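Local structure of possible thiamine biosynthesis enzyme (Candida albicans, 2X7Q) at residues G269-V279 / L303-N311; K40-F48 / V218-Q228. The protein is of unknown function but has the periplasmic binding protein fold of SsuA/TauA-type solute-binding proteins and probably binds a small ligand, perhaps linked to thiamine metabolism. The protein carries 1 engineered substitution. All coordinates share one frame; numbering follows the deposited sequence.

Contact 1: residues G269-V279 / L303-N311; sequences GKTPLDWDTIV and LNSNVKKTN
The loop that leads into helix 275-289 meets the chain leaving helix 296-306, and Trp-275, in the first turn of its helix, is held between two side chains. Lys-309 arches over one face: bent at chi3 and chi4, it lays CD 4.2 Å from the centroid of the Trp-275 six-membered ring in a CH-pi contact and brings NZ to 4.6 Å from that centroid, a cation-pi pair 26° off the normal. Val-279 CG2 lies under the opposite face, toward the rim. With CG anti to the backbone N (chi1 -169°), the indole reaches across to Val-307, whose CG1 is 3.4 Å from Trp-275 CZ3. The two helices are the last of this periplasmic binding protein fold, and the exiting chain bonds by its backbone to Val-90 of edge strand 88-95. Asp-274 caps helix 275-289, its OD1 accepting from Asp-276 N. Leu-273 O and Lys-308 O are joined by a water that donates to both, at 2.8 and 2.9 Å respectively. At the far end, Asn-311 sets its amide against the 269-272 backbone; ND2 gives Thr-271 O a weak bond of 3.4 Å, while Pro-272 CB rests 3.3 Å from Lys-309 O.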
ATOM      1  N   GLY A 269      -1.641  12.303 -12.567  1.00 11.89           N
ATOM      2  CA  GLY A 269      -0.785  13.205 -13.316  1.00 12.01           C
ATOM      3  C   GLY A 269      -1.557  14.293 -14.037  1.00 13.98           C
ATOM      4  O   GLY A 269      -0.990  15.316 -14.423  1.00 13.43           O
ATOM      5  N   LYS A 270      -2.855  14.072 -14.224  1.00 12.20           N
ATOM      6  CA  LYS A 270      -3.706  15.038 -14.912  1.00 13.44           C
ATOM      7  C   LYS A 270      -4.339  16.015 -13.924  1.00 14.10           C
ATOM      8  O   LYS A 270      -4.623  17.163 -14.268  1.00 13.34           O
ATOM      9  CB  LYS A 270      -4.795  14.325 -15.717  1.00 13.41           C
ATOM     10  CG  LYS A 270      -4.268  13.322 -16.733  1.00 14.05           C
ATOM     11  CD  LYS A 270      -3.204  13.943 -17.627  1.00 15.62           C
ATOM     12  CE  LYS A 270      -2.730  12.965 -18.695  1.00 17.09           C
ATOM     13  NZ  LYS A 270      -1.425  13.378 -19.283  1.00 19.44           N
ATOM     14  N   THR A 271      -4.553  15.549 -12.698  1.00 13.66           N
ATOM     15  CA  THR A 271      -5.151  16.373 -11.653  1.00 13.92           C
ATOM     16  C   THR A 271      -4.514  16.065 -10.301  1.00 12.63           C
ATOM     17  O   THR A 271      -4.140  14.925 -10.036  1.00 12.03           O
ATOM     18  CB  THR A 271      -6.673  16.155 -11.573  1.00 12.91           C
ATOM     19  OG1 THR A 271      -7.253  17.101 -10.666  1.00 14.83           O
ATOM     20  CG2 THR A 271      -6.987  14.742 -11.101  1.00 13.63           C
ATOM     21  N   PRO A 272      -4.372  17.090  -9.445  1.00 13.77           N
ATOM     22  CA  PRO A 272      -3.784  16.913  -8.114  1.00 13.39           C
ATOM     23  C   PRO A 272      -4.527  15.849  -7.314  1.00 12.80           C
ATOM     24  O   PRO A 272      -5.719  15.635  -7.536  1.00 11.84           O
ATOM     25  CB  PRO A 272      -3.979  18.285  -7.461  1.00 13.80           C
ATOM     26  CG  PRO A 272      -4.043  19.236  -8.600  1.00 15.11           C
ATOM     27  CD  PRO A 272      -4.714  18.496  -9.718  1.00 14.10           C
ATOM     28  N   LEU A 273      -3.826  15.189  -6.396  1.00 12.23           N
ATOM     29  CA  LEU A 273      -4.439  14.169  -5.553  1.00 11.72           C
ATOM     30  C   LEU A 273      -5.545  14.762  -4.692  1.00 13.04           C
ATOM     31  O   LEU A 273      -5.539  15.957  -4.396  1.00 13.02           O
ATOM     32  CB  LEU A 273      -3.385  13.489  -4.677  1.00 12.16           C
ATOM     33  CG  LEU A 273      -2.563  14.356  -3.721  1.00 11.76           C
ATOM     34  CD1 LEU A 273      -3.338  14.665  -2.453  1.00 13.03           C
ATOM     35  CD2 LEU A 273      -1.258  13.657  -3.378  1.00 11.30           C
ATOM     36  N   ASP A 274      -6.498  13.923  -4.301  1.00 12.99           N
ATOM     37  CA  ASP A 274      -7.603  14.363  -3.462  1.00 13.91           C
ATOM     38  C   ASP A 274      -7.138  14.547  -2.021  1.00 13.93           C
ATOM     39  O   ASP A 274      -6.938  13.576  -1.294  1.00 12.67           O
ATOM     40  CB  ASP A 274      -8.761  13.366  -3.529  1.00 13.81           C
ATOM     41  CG  ASP A 274     -10.012  13.881  -2.848  1.00 16.45           C
ATOM     42  OD1 ASP A 274      -9.966  14.988  -2.269  1.00 17.20           O
ATOM     43  OD2 ASP A 274     -11.044  13.183  -2.897  1.00 19.46           O
ATOM     44  N   TRP A 275      -6.970  15.803  -1.619  1.00 13.34           N
ATOM     45  CA  TRP A 275      -6.458  16.138  -0.296  1.00 13.66           C
ATOM     46  C   TRP A 275      -7.309  15.548   0.826  1.00 14.13           C
ATOM     47  O   TRP A 275      -6.780  15.080   1.831  1.00 13.68           O
ATOM     48  CB  TRP A 275      -6.365  17.657  -0.143  1.00 14.20           C
ATOM     49  CG  TRP A 275      -5.605  18.093   1.070  1.00 14.60           C
ATOM     50  CD1 TRP A 275      -6.126  18.491   2.270  1.00 15.69           C
ATOM     51  CD2 TRP A 275      -4.178  18.172   1.209  1.00 14.83           C
ATOM     52  NE1 TRP A 275      -5.113  18.814   3.141  1.00 16.12           N
ATOM     53  CE2 TRP A 275      -3.914  18.626   2.514  1.00 15.95           C
ATOM     54  CE3 TRP A 275      -3.109  17.903   0.350  1.00 14.32           C
ATOM     55  CZ2 TRP A 275      -2.611  18.820   2.983  1.00 16.71           C
ATOM     56  CZ3 TRP A 275      -1.822  18.095   0.820  1.00 15.06           C
ATOM     57  CH2 TRP A 275      -1.584  18.548   2.123  1.00 14.44           C
ATOM     58  N   ASP A 276      -8.627  15.563   0.646  1.00 13.80           N
ATOM     59  CA  ASP A 276      -9.549  15.089   1.674  1.00 16.66           C
ATOM     60  C   ASP A 276      -9.353  13.610   2.009  1.00 16.52           C
ATOM     61  O   ASP A 276      -9.405  13.221   3.174  1.00 17.12           O
ATOM     62  CB  ASP A 276     -10.998  15.341   1.250  1.00 18.06           C
ATOM     63  CG  ASP A 276     -12.003  14.784   2.245  1.00 20.21           C
ATOM     64  OD1 ASP A 276     -12.010  15.241   3.408  1.00 20.54           O
ATOM     65  OD2 ASP A 276     -12.784  13.887   1.864  1.00 25.13           O
ATOM     66  N   THR A 277      -9.131  12.790   0.986  1.00 14.80           N
ATOM     67  CA  THR A 277      -9.038  11.345   1.176  1.00 15.48           C
ATOM     68  C   THR A 277      -7.621  10.867   1.479  1.00 16.07           C
ATOM     69  O   THR A 277      -7.431   9.930   2.256  1.00 17.81           O
ATOM     70  CB  THR A 277      -9.586  10.574  -0.046  1.00 15.33           C
ATOM     71  OG1 THR A 277      -9.578   9.169   0.227  1.00 17.02           O
ATOM     72  CG2 THR A 277      -8.738  10.848  -1.278  1.00 14.06           C
ATOM     73  N   ILE A 278      -6.628  11.511   0.870  1.00 12.88           N
ATOM     74  CA  ILE A 278      -5.233  11.118   1.058  1.00 13.41           C
ATOM     75  C   ILE A 278      -4.643  11.664   2.358  1.00 12.74           C
ATOM     76  O   ILE A 278      -3.887  10.975   3.044  1.00 12.38           O
ATOM     77  CB  ILE A 278      -4.352  11.571  -0.124  1.00 11.53           C
ATOM     78  CG1 ILE A 278      -4.746  10.827  -1.404  1.00 11.86           C
ATOM     79  CG2 ILE A 278      -2.882  11.342   0.187  1.00 10.55           C
ATOM     80  CD1 ILE A 278      -4.525   9.331  -1.340  1.00 10.96           C
ATOM     81  N   VAL A 279      -4.998  12.901   2.694  1.00 12.30           N
ATOM     82  CA  VAL A 279      -4.440  13.566   3.870  1.00 13.34           C
ATOM     83  C   VAL A 279      -5.420  13.650   5.042  1.00 14.46           C
ATOM     84  O   VAL A 279      -5.172  13.091   6.112  1.00 14.31           O
ATOM     85  CB  VAL A 279      -3.960  14.985   3.526  1.00 12.23           C
ATOM     86  CG1 VAL A 279      -3.506  15.713   4.787  1.00 15.68           C
ATOM     87  CG2 VAL A 279      -2.848  14.926   2.501  1.00 13.01           C
ATOM     88  N   LEU A 303       2.602  17.741   6.584  1.00 13.49           N
ATOM     89  CA  LEU A 303       1.964  17.195   5.391  1.00 13.57           C
ATOM     90  C   LEU A 303       1.782  18.263   4.314  1.00 13.88           C
ATOM     91  O   LEU A 303       1.874  17.976   3.121  1.00 14.24           O
ATOM     92  CB  LEU A 303       0.614  16.567   5.748  1.00 13.95           C
ATOM     93  CG  LEU A 303       0.662  15.340   6.660  1.00 13.87           C
ATOM     94  CD1 LEU A 303      -0.739  14.846   6.966  1.00 12.39           C
ATOM     95  CD2 LEU A 303       1.492  14.237   6.020  1.00 13.81           C
ATOM     96  N   ASN A 304       1.519  19.495   4.739  1.00 14.17           N
ATOM     97  CA  ASN A 304       1.346  20.609   3.812  1.00 14.93           C
ATOM     98  C   ASN A 304       2.611  20.925   3.016  1.00 15.44           C
ATOM     99  O   ASN A 304       2.551  21.594   1.986  1.00 16.75           O
ATOM    100  CB  ASN A 304       0.870  21.861   4.555  1.00 16.62           C
ATOM    101  CG  ASN A 304      -0.636  21.895   4.745  1.00 17.01           C
ATOM    102  OD1 ASN A 304      -1.391  21.420   3.897  1.00 18.53           O
ATOM    103  ND2 ASN A 304      -1.079  22.471   5.857  1.00 18.20           N
ATOM    104  N   SER A 305       3.751  20.437   3.495  1.00 14.89           N
ATOM    105  CA  SER A 305       5.033  20.708   2.852  1.00 15.19           C
ATOM    106  C   SER A 305       5.518  19.539   1.999  1.00 14.84           C
ATOM    107  O   SER A 305       6.317  19.724   1.082  1.00 16.26           O
ATOM    108  CB  SER A 305       6.096  21.062   3.897  1.00 16.54           C
ATOM    109  OG  SER A 305       5.738  22.216   4.633  1.00 19.08           O
ATOM    110  N   ASN A 306       5.034  18.338   2.304  1.00 13.68           N
ATOM    111  CA  ASN A 306       5.509  17.134   1.628  1.00 13.55           C
ATOM    112  C   ASN A 306       4.431  16.374   0.857  1.00 12.55           C
ATOM    113  O   ASN A 306       4.698  15.309   0.299  1.00 10.64           O
ATOM    114  CB  ASN A 306       6.202  16.196   2.623  1.00 12.51           C
ATOM    115  CG  ASN A 306       7.515  16.756   3.142  1.00 13.85           C
ATOM    116  OD1 ASN A 306       8.538  16.072   3.139  1.00 15.02           O
ATOM    117  ND2 ASN A 306       7.491  18.003   3.593  1.00 12.94           N
ATOM    118  N   VAL A 307       3.216  16.915   0.827  1.00 11.95           N
ATOM    119  CA  VAL A 307       2.141  16.311   0.045  1.00 12.58           C
ATOM    120  C   VAL A 307       1.704  17.244  -1.081  1.00 13.05           C
ATOM    121  O   VAL A 307       1.191  18.338  -0.834  1.00 13.76           O
ATOM    122  CB  VAL A 307       0.922  15.942   0.916  1.00 12.72           C
ATOM    123  CG1 VAL A 307      -0.138  15.250   0.073  1.00 11.71           C
ATOM    124  CG2 VAL A 307       1.346  15.050   2.073  1.00 11.73           C
ATOM    125  N   LYS A 308       1.913  16.803  -2.317  1.00 13.65           N
ATOM    126  CA  LYS A 308       1.640  17.624  -3.494  1.00 14.06           C
ATOM    127  C   LYS A 308       0.174  18.040  -3.617  1.00 14.33           C
ATOM    128  O   LYS A 308      -0.731  17.231  -3.407  1.00 13.57           O
ATOM    129  CB  LYS A 308       2.076  16.890  -4.766  1.00 13.59           C
ATOM    130  CG  LYS A 308       3.586  16.817  -4.963  1.00 14.22           C
ATOM    131  CD  LYS A 308       4.169  18.190  -5.255  1.00 17.27           C
ATOM    132  CE  LYS A 308       5.660  18.110  -5.546  1.00 19.33           C
ATOM    133  NZ  LYS A 308       6.220  19.445  -5.900  1.00 22.69           N
ATOM    134  N   LYS A 309      -0.049  19.307  -3.952  1.00 15.32           N
ATOM    135  CA  LYS A 309      -1.387  19.799  -4.257  1.00 15.43           C
ATOM    136  C   LYS A 309      -1.453  20.247  -5.713  1.00 15.47           C
ATOM    137  O   LYS A 309      -2.434  20.848  -6.151  1.00 14.05           O
ATOM    138  CB  LYS A 309      -1.778  20.944  -3.321  1.00 16.71           C
ATOM    139  CG  LYS A 309      -2.093  20.496  -1.900  1.00 17.93           C
ATOM    140  CD  LYS A 309      -2.863  21.562  -1.127  1.00 19.81           C
ATOM    141  CE  LYS A 309      -1.965  22.719  -0.708  1.00 21.87           C
ATOM    142  NZ  LYS A 309      -0.971  22.311   0.326  1.00 22.30           N
ATOM    143  N   THR A 310      -0.393  19.942  -6.456  1.00 15.21           N
ATOM    144  CA  THR A 310      -0.325  20.248  -7.879  1.00 15.64           C
ATOM    145  C   THR A 310       0.321  19.089  -8.631  1.00 16.33           C
ATOM    146  O   THR A 310       0.823  18.144  -8.022  1.00 16.75           O
ATOM    147  CB  THR A 310       0.492  21.525  -8.149  1.00 18.34           C
ATOM    148  OG1 THR A 310       1.862  21.306  -7.792  1.00 19.77           O
ATOM    149  CG2 THR A 310      -0.057  22.694  -7.345  1.00 18.24           C
ATOM    150  N   ASN A 311       0.303  19.170  -9.957  1.00 15.60           N
ATOM    151  CA  ASN A 311       0.965  18.176 -10.790  1.00 15.78           C
ATOM    152  C   ASN A 311       2.328  18.672 -11.257  1.00 15.97           C
ATOM    153  O   ASN A 311       2.563  19.879 -11.348  1.00 17.77           O
ATOM    154  CB  ASN A 311       0.096  17.821 -11.997  1.00 16.74           C
ATOM    155  CG  ASN A 311      -1.178  17.102 -11.607  1.00 14.32           C
ATOM    156  OD1 ASN A 311      -2.276  17.535 -11.952  1.00 15.11           O
ATOM    157  ND2 ASN A 311      -1.039  15.998 -10.881  1.00 14.28           N
TER
HETATM  158  O   HOH W   1      -0.932  15.581  -6.736  1.00 11.83           O
HETATM  159  O   HOH W   2      -3.575  17.696  -3.295  1.00 14.13           O

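Contact 2: residues K40-F48 / V218-Q228; sequences KAHDLSIEF and VIKNFIDAVNQ
His-42 lays one face of its imidazole over the backbone of helix 216-235, where Asn-221 O sits 3.8 Å above the ring plane and Ala-225 N a little higher, both toward the rim. Its CG lies beside the backbone N and anti to the carbonyl carbon (chi1 -79°), and the ring is met by residues spread over two turns, from Asn-221 to Gln-228. CD2 comes 3.6 Å from Asn-221 OD1, whose amide is anchored through ND2 to Asp-217 O. NE2 faces the CB of Asp-224, and at the ring's edge CE1 is 3.2 Å from Gln-228 OE1, with the ring and that amide turned 80° to each other. ND1 is hydrogen-bonded to Tyr-38 O, four residues earlier, which helps fix the rotation of the ring. Asp-224 has its own partner one turn back, a salt bridge in which Lys-220 NZ meets the syn lone pair of OD2 at 3.0 Å.

Just past His-42, helix 38-41 ends in a Schellman motif with Asp-43, at positive phi, as its C-prime residue; the chain then turns into strand 46-50, an outermost strand of one of the two five-stranded sheets of this binding-protein fold. Leu-44, whose N closes the motif on Tyr-39 O, forks onto the helix: CD1 touches the backbone at Phe-222 N (3.4 Å), while CD2 presses on Val-218 CG2 at 3.5 Å, tighter than usual for two carbons. Asn-221 CB fills the angle between the two methyls. Ile-46 CD1 approaches Phe-222 CD1 at 4.0 Å, the side chains crossing at about a right angle.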
ATOM      1  N   LYS A  40       9.529   3.385 -22.478  1.00 15.04           N
ATOM      2  CA  LYS A  40      10.479   3.754 -23.522  1.00 17.25           C
ATOM      3  C   LYS A  40       9.917   4.844 -24.431  1.00 17.15           C
ATOM      4  O   LYS A  40      10.652   5.703 -24.911  1.00 17.59           O
ATOM      5  CB  LYS A  40      10.877   2.524 -24.344  1.00 17.77           C
ATOM      6  CG  LYS A  40      11.974   1.693 -23.709  1.00 19.59           C
ATOM      7  CD  LYS A  40      11.596   0.225 -23.622  0.48 18.83           C
ATOM      8  CE  LYS A  40      12.733  -0.592 -23.019  0.69 19.97           C
ATOM      9  NZ  LYS A  40      12.351  -2.018 -22.824  0.77 20.69           N
ATOM     10  N   ALA A  41       8.606   4.809 -24.649  1.00 17.13           N
ATOM     11  CA  ALA A  41       7.937   5.801 -25.482  1.00 16.93           C
ATOM     12  C   ALA A  41       8.094   7.200 -24.896  1.00 17.97           C
ATOM     13  O   ALA A  41       8.075   8.192 -25.623  1.00 18.49           O
ATOM     14  CB  ALA A  41       6.470   5.452 -25.645  1.00 16.45           C
ATOM     15  N   HIS A  42       8.242   7.269 -23.577  1.00 17.06           N
ATOM     16  CA  HIS A  42       8.422   8.541 -22.887  1.00 17.66           C
ATOM     17  C   HIS A  42       9.899   8.841 -22.655  1.00 18.36           C
ATOM     18  O   HIS A  42      10.248   9.668 -21.813  1.00 19.03           O
ATOM     19  CB  HIS A  42       7.667   8.542 -21.556  1.00 15.71           C
ATOM     20  CG  HIS A  42       6.195   8.778 -21.694  1.00 15.78           C
ATOM     21  ND1 HIS A  42       5.302   7.767 -21.980  1.00 16.37           N
ATOM     22  CD2 HIS A  42       5.460   9.909 -21.579  1.00 16.40           C
ATOM     23  CE1 HIS A  42       4.080   8.268 -22.038  1.00 16.41           C
ATOM     24  NE2 HIS A  42       4.148   9.563 -21.799  1.00 16.50           N
ATOM     25  N   ASP A  43      10.762   8.168 -23.411  1.00 17.76           N
ATOM     26  CA  ASP A  43      12.205   8.370 -23.311  1.00 19.59           C
ATOM     27  C   ASP A  43      12.713   8.053 -21.908  1.00 18.00           C
ATOM     28  O   ASP A  43      13.591   8.737 -21.384  1.00 18.54           O
ATOM     29  CB  ASP A  43      12.576   9.807 -23.692  1.00 20.68           C
ATOM     30  CG  ASP A  43      12.095  10.183 -25.076  1.00 22.86           C
ATOM     31  OD1 ASP A  43      12.486   9.507 -26.047  1.00 24.68           O
ATOM     32  OD2 ASP A  43      11.323  11.154 -25.196  1.00 25.04           O
ATOM     33  N   LEU A  44      12.157   7.007 -21.306  1.00 16.84           N
ATOM     34  CA  LEU A  44      12.506   6.630 -19.942  1.00 16.12           C
ATOM     35  C   LEU A  44      13.266   5.308 -19.896  1.00 17.34           C
ATOM     36  O   LEU A  44      13.080   4.445 -20.755  1.00 17.32           O
ATOM     37  CB  LEU A  44      11.247   6.526 -19.078  1.00 16.23           C
ATOM     38  CG  LEU A  44      10.411   7.788 -18.862  1.00 15.87           C
ATOM     39  CD1 LEU A  44       9.084   7.438 -18.203  1.00 15.10           C
ATOM     40  CD2 LEU A  44      11.170   8.810 -18.032  1.00 16.08           C
ATOM     41  N   SER A  45      14.126   5.162 -18.894  1.00 16.46           N
ATOM     42  CA  SER A  45      14.799   3.896 -18.626  1.00 16.31           C
ATOM     43  C   SER A  45      14.530   3.493 -17.183  1.00 16.62           C
ATOM     44  O   SER A  45      15.197   3.964 -16.261  1.00 15.34           O
ATOM     45  CB  SER A  45      16.303   4.026 -18.880  1.00 17.48           C
ATOM     46  OG  SER A  45      16.888   5.018 -18.047  1.00 20.23           O
ATOM     47  N   ILE A  46      13.546   2.623 -16.995  1.00 16.97           N
ATOM     48  CA  ILE A  46      13.090   2.272 -15.659  1.00 16.18           C
ATOM     49  C   ILE A  46      13.645   0.937 -15.178  1.00 15.48           C
ATOM     50  O   ILE A  46      13.483  -0.086 -15.841  1.00 16.62           O
ATOM     51  CB  ILE A  46      11.550   2.225 -15.584  1.00 15.61           C
ATOM     52  CG1 ILE A  46      10.947   3.508 -16.152  1.00 15.08           C
ATOM     53  CG2 ILE A  46      11.093   2.000 -14.149  1.00 14.58           C
ATOM     54  CD1 ILE A  46      11.344   4.761 -15.405  1.00 15.05           C
ATOM     55  N   GLU A  47      14.304   0.956 -14.023  1.00 15.61           N
ATOM     56  CA  GLU A  47      14.766  -0.268 -13.381  1.00 15.60           C
ATOM     57  C   GLU A  47      13.872  -0.592 -12.191  1.00 14.52           C
ATOM     58  O   GLU A  47      13.985   0.027 -11.131  1.00 15.67           O
ATOM     59  CB  GLU A  47      16.217  -0.129 -12.924  1.00 15.52           C
ATOM     60  CG  GLU A  47      16.720  -1.319 -12.119  1.00 17.62           C
ATOM     61  CD  GLU A  47      18.141  -1.138 -11.625  0.51 19.16           C
ATOM     62  OE1 GLU A  47      18.882  -0.329 -12.223  0.45 19.48           O
ATOM     63  OE2 GLU A  47      18.517  -1.805 -10.638  0.54 20.46           O
ATOM     64  N   PHE A  48      12.980  -1.561 -12.371  1.00 14.26           N
ATOM     65  CA  PHE A  48      12.043  -1.937 -11.320  1.00 13.44           C
ATOM     66  C   PHE A  48      12.702  -2.776 -10.232  1.00 14.65           C
ATOM     67  O   PHE A  48      13.463  -3.700 -10.520  1.00 15.63           O
ATOM     68  CB  PHE A  48      10.841  -2.681 -11.905  1.00 15.40           C
ATOM     69  CG  PHE A  48       9.878  -1.793 -12.640  1.00 15.01           C
ATOM     70  CD1 PHE A  48       9.974  -1.622 -14.012  1.00 15.51           C
ATOM     71  CD2 PHE A  48       8.878  -1.121 -11.955  1.00 14.03           C
ATOM     72  CE1 PHE A  48       9.086  -0.804 -14.688  1.00 14.62           C
ATOM     73  CE2 PHE A  48       7.988  -0.301 -12.625  1.00 13.31           C
ATOM     74  CZ  PHE A  48       8.093  -0.142 -13.992  1.00 14.38           C
ATOM     75  N   VAL A 218      11.811  13.499 -15.278  1.00 15.70           N
ATOM     76  CA  VAL A 218      11.652  12.075 -15.557  1.00 16.50           C
ATOM     77  C   VAL A 218      10.524  11.459 -14.732  1.00 15.24           C
ATOM     78  O   VAL A 218       9.780  10.611 -15.223  1.00 13.47           O
ATOM     79  CB  VAL A 218      12.970  11.304 -15.334  1.00 16.14           C
ATOM     80  CG1 VAL A 218      13.754  11.916 -14.187  1.00 19.16           C
ATOM     81  CG2 VAL A 218      12.701   9.831 -15.088  1.00 18.20           C
ATOM     82  N   ILE A 219      10.394  11.896 -13.484  1.00 15.00           N
ATOM     83  CA  ILE A 219       9.311  11.427 -12.625  1.00 14.23           C
ATOM     84  C   ILE A 219       7.948  11.742 -13.245  1.00 13.99           C
ATOM     85  O   ILE A 219       7.031  10.922 -13.194  1.00 13.01           O
ATOM     86  CB  ILE A 219       9.390  12.043 -11.213  1.00 15.07           C
ATOM     87  CG1 ILE A 219      10.637  11.545 -10.479  1.00 15.04           C
ATOM     88  CG2 ILE A 219       8.146  11.699 -10.412  1.00 14.02           C
ATOM     89  CD1 ILE A 219      10.818  12.150  -9.098  1.00 14.60           C
ATOM     90  N   LYS A 220       7.823  12.930 -13.835  1.00 14.81           N
ATOM     91  CA  LYS A 220       6.581  13.332 -14.493  1.00 14.11           C
ATOM     92  C   LYS A 220       6.230  12.371 -15.626  1.00 14.14           C
ATOM     93  O   LYS A 220       5.102  11.878 -15.715  1.00 13.02           O
ATOM     94  CB  LYS A 220       6.682  14.762 -15.036  1.00 15.33           C
ATOM     95  CG  LYS A 220       5.449  15.225 -15.814  1.00 16.48           C
ATOM     96  CD  LYS A 220       5.668  16.601 -16.433  1.00 19.74           C
ATOM     97  CE  LYS A 220       4.467  17.027 -17.279  1.00 22.25           C
ATOM     98  NZ  LYS A 220       4.181  16.037 -18.368  1.00 20.51           N
ATOM     99  N   ASN A 221       7.201  12.117 -16.498  1.00 13.84           N
ATOM    100  CA  ASN A 221       7.013  11.190 -17.610  1.00 13.66           C
ATOM    101  C   ASN A 221       6.655   9.783 -17.130  1.00 13.48           C
ATOM    102  O   ASN A 221       5.865   9.082 -17.762  1.00 12.79           O
ATOM    103  CB  ASN A 221       8.265  11.145 -18.494  1.00 14.36           C
ATOM    104  CG  ASN A 221       8.390  12.361 -19.385  1.00 15.04           C
ATOM    105  OD1 ASN A 221       7.716  12.466 -20.410  1.00 16.23           O
ATOM    106  ND2 ASN A 221       9.248  13.293 -18.994  1.00 16.61           N
ATOM    107  N   PHE A 222       7.250   9.372 -16.015  1.00 12.20           N
ATOM    108  CA  PHE A 222       6.940   8.076 -15.423  1.00 12.27           C
ATOM    109  C   PHE A 222       5.470   8.012 -15.026  1.00 11.86           C
ATOM    110  O   PHE A 222       4.787   7.030 -15.306  1.00 10.67           O
ATOM    111  CB  PHE A 222       7.826   7.810 -14.203  1.00 12.13           C
ATOM    112  CG  PHE A 222       7.413   6.604 -13.406  1.00 11.21           C
ATOM    113  CD1 PHE A 222       7.743   5.327 -13.833  1.00 11.53           C
ATOM    114  CD2 PHE A 222       6.700   6.748 -12.228  1.00 11.21           C
ATOM    115  CE1 PHE A 222       7.363   4.216 -13.098  1.00 11.51           C
ATOM    116  CE2 PHE A 222       6.319   5.642 -11.491  1.00 11.11           C
ATOM    117  CZ  PHE A 222       6.649   4.376 -11.927  1.00 11.80           C
ATOM    118  N   ILE A 223       4.991   9.064 -14.371  1.00 11.70           N
ATOM    119  CA  ILE A 223       3.595   9.139 -13.960  1.00 12.00           C
ATOM    120  C   ILE A 223       2.670   9.100 -15.172  1.00 12.12           C
ATOM    121  O   ILE A 223       1.641   8.424 -15.156  1.00 11.44           O
ATOM    122  CB  ILE A 223       3.314  10.411 -13.138  1.00 12.49           C
ATOM    123  CG1 ILE A 223       4.139  10.405 -11.848  1.00 13.34           C
ATOM    124  CG2 ILE A 223       1.835  10.525 -12.821  1.00 12.48           C
ATOM    125  CD1 ILE A 223       3.901  11.609 -10.963  1.00 12.66           C
ATOM    126  N   ASP A 224       3.043   9.824 -16.223  1.00 12.08           N
ATOM    127  CA  ASP A 224       2.270   9.826 -17.460  1.00 13.17           C
ATOM    128  C   ASP A 224       2.236   8.429 -18.077  1.00 13.04           C
ATOM    129  O   ASP A 224       1.217   8.006 -18.615  1.00 13.27           O
ATOM    130  CB  ASP A 224       2.845  10.834 -18.458  1.00 13.82           C
ATOM    131  CG  ASP A 224       2.631  12.268 -18.024  1.00 16.27           C
ATOM    132  OD1 ASP A 224       1.817  12.498 -17.109  1.00 17.47           O
ATOM    133  OD2 ASP A 224       3.266  13.171 -18.606  1.00 16.94           O
ATOM    134  N   ALA A 225       3.354   7.716 -17.991  1.00 11.01           N
ATOM    135  CA  ALA A 225       3.436   6.355 -18.510  1.00 11.68           C
ATOM    136  C   ALA A 225       2.533   5.430 -17.700  1.00 11.70           C
ATOM    137  O   ALA A 225       1.879   4.547 -18.252  1.00 10.65           O
ATOM    138  CB  ALA A 225       4.872   5.860 -18.480  1.00 11.99           C
ATOM    139  N   VAL A 226       2.508   5.637 -16.387  1.00 11.23           N
ATOM    140  CA  VAL A 226       1.635   4.873 -15.504  1.00 10.94           C
ATOM    141  C   VAL A 226       0.172   5.148 -15.833  1.00 10.11           C
ATOM    142  O   VAL A 226      -0.665   4.251 -15.767  1.00 10.86           O
ATOM    143  CB  VAL A 226       1.904   5.202 -14.022  1.00 10.80           C
ATOM    144  CG1 VAL A 226       0.881   4.522 -13.129  1.00  9.25           C
ATOM    145  CG2 VAL A 226       3.318   4.791 -13.634  1.00 10.65           C
ATOM    146  N   ASN A 227      -0.129   6.390 -16.199  1.00 10.89           N
ATOM    147  CA  ASN A 227      -1.485   6.768 -16.583  1.00 11.33           C
ATOM    148  C   ASN A 227      -1.963   5.960 -17.782  1.00 12.01           C
ATOM    149  O   ASN A 227      -3.115   5.535 -17.837  1.00 11.85           O
ATOM    150  CB  ASN A 227      -1.558   8.265 -16.898  1.00 12.36           C
ATOM    151  CG  ASN A 227      -2.972   8.733 -17.185  1.00 12.85           C
ATOM    152  OD1 ASN A 227      -3.623   8.260 -18.117  1.00 14.71           O
ATOM    153  ND2 ASN A 227      -3.456   9.668 -16.377  1.00 11.48           N
ATOM    154  N   GLN A 228      -1.070   5.758 -18.746  1.00 12.12           N
ATOM    155  CA  GLN A 228      -1.380   4.957 -19.924  1.00 12.76           C
ATOM    156  C   GLN A 228      -1.467   3.481 -19.555  1.00 11.96           C
ATOM    157  O   GLN A 228      -2.283   2.743 -20.104  1.00 11.21           O
ATOM    158  CB  GLN A 228      -0.327   5.171 -21.014  1.00 14.28           C
ATOM    159  CG  GLN A 228      -0.399   6.529 -21.695  1.00 17.05           C
ATOM    160  CD  GLN A 228       0.582   6.661 -22.843  1.00 18.68           C
ATOM    161  OE1 GLN A 228       1.720   6.205 -22.754  1.00 18.05           O
ATOM    162  NE2 GLN A 228       0.143   7.291 -23.927  1.00 22.28           N
TER

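Helix 216-235 connects the two contacts, whose centres lie 20 Å apart. One flank of it carries the 40-48 segment of contact 2. Ile-223 and Asn-227, which do not touch that segment, meet the start of contact 1: Gly-269 CA packs 3.8 Å from Ile-223 CG2, and Lys-270 CG lies 3.8 Å from Asn-227 ND2. Asp-224 lies beside both contacts, and Lys-270 NZ is 4.0 Å from Asp-224 OD1, too long for a hydrogen-bonded salt bridge. The contacts also sit at the two outermost strands of one five-stranded sheet, contact 2 at 46-50 and contact 1 at 88-95. A bound calcium ion lies about 12 Å from the side chain of Leu-303 in contact 1.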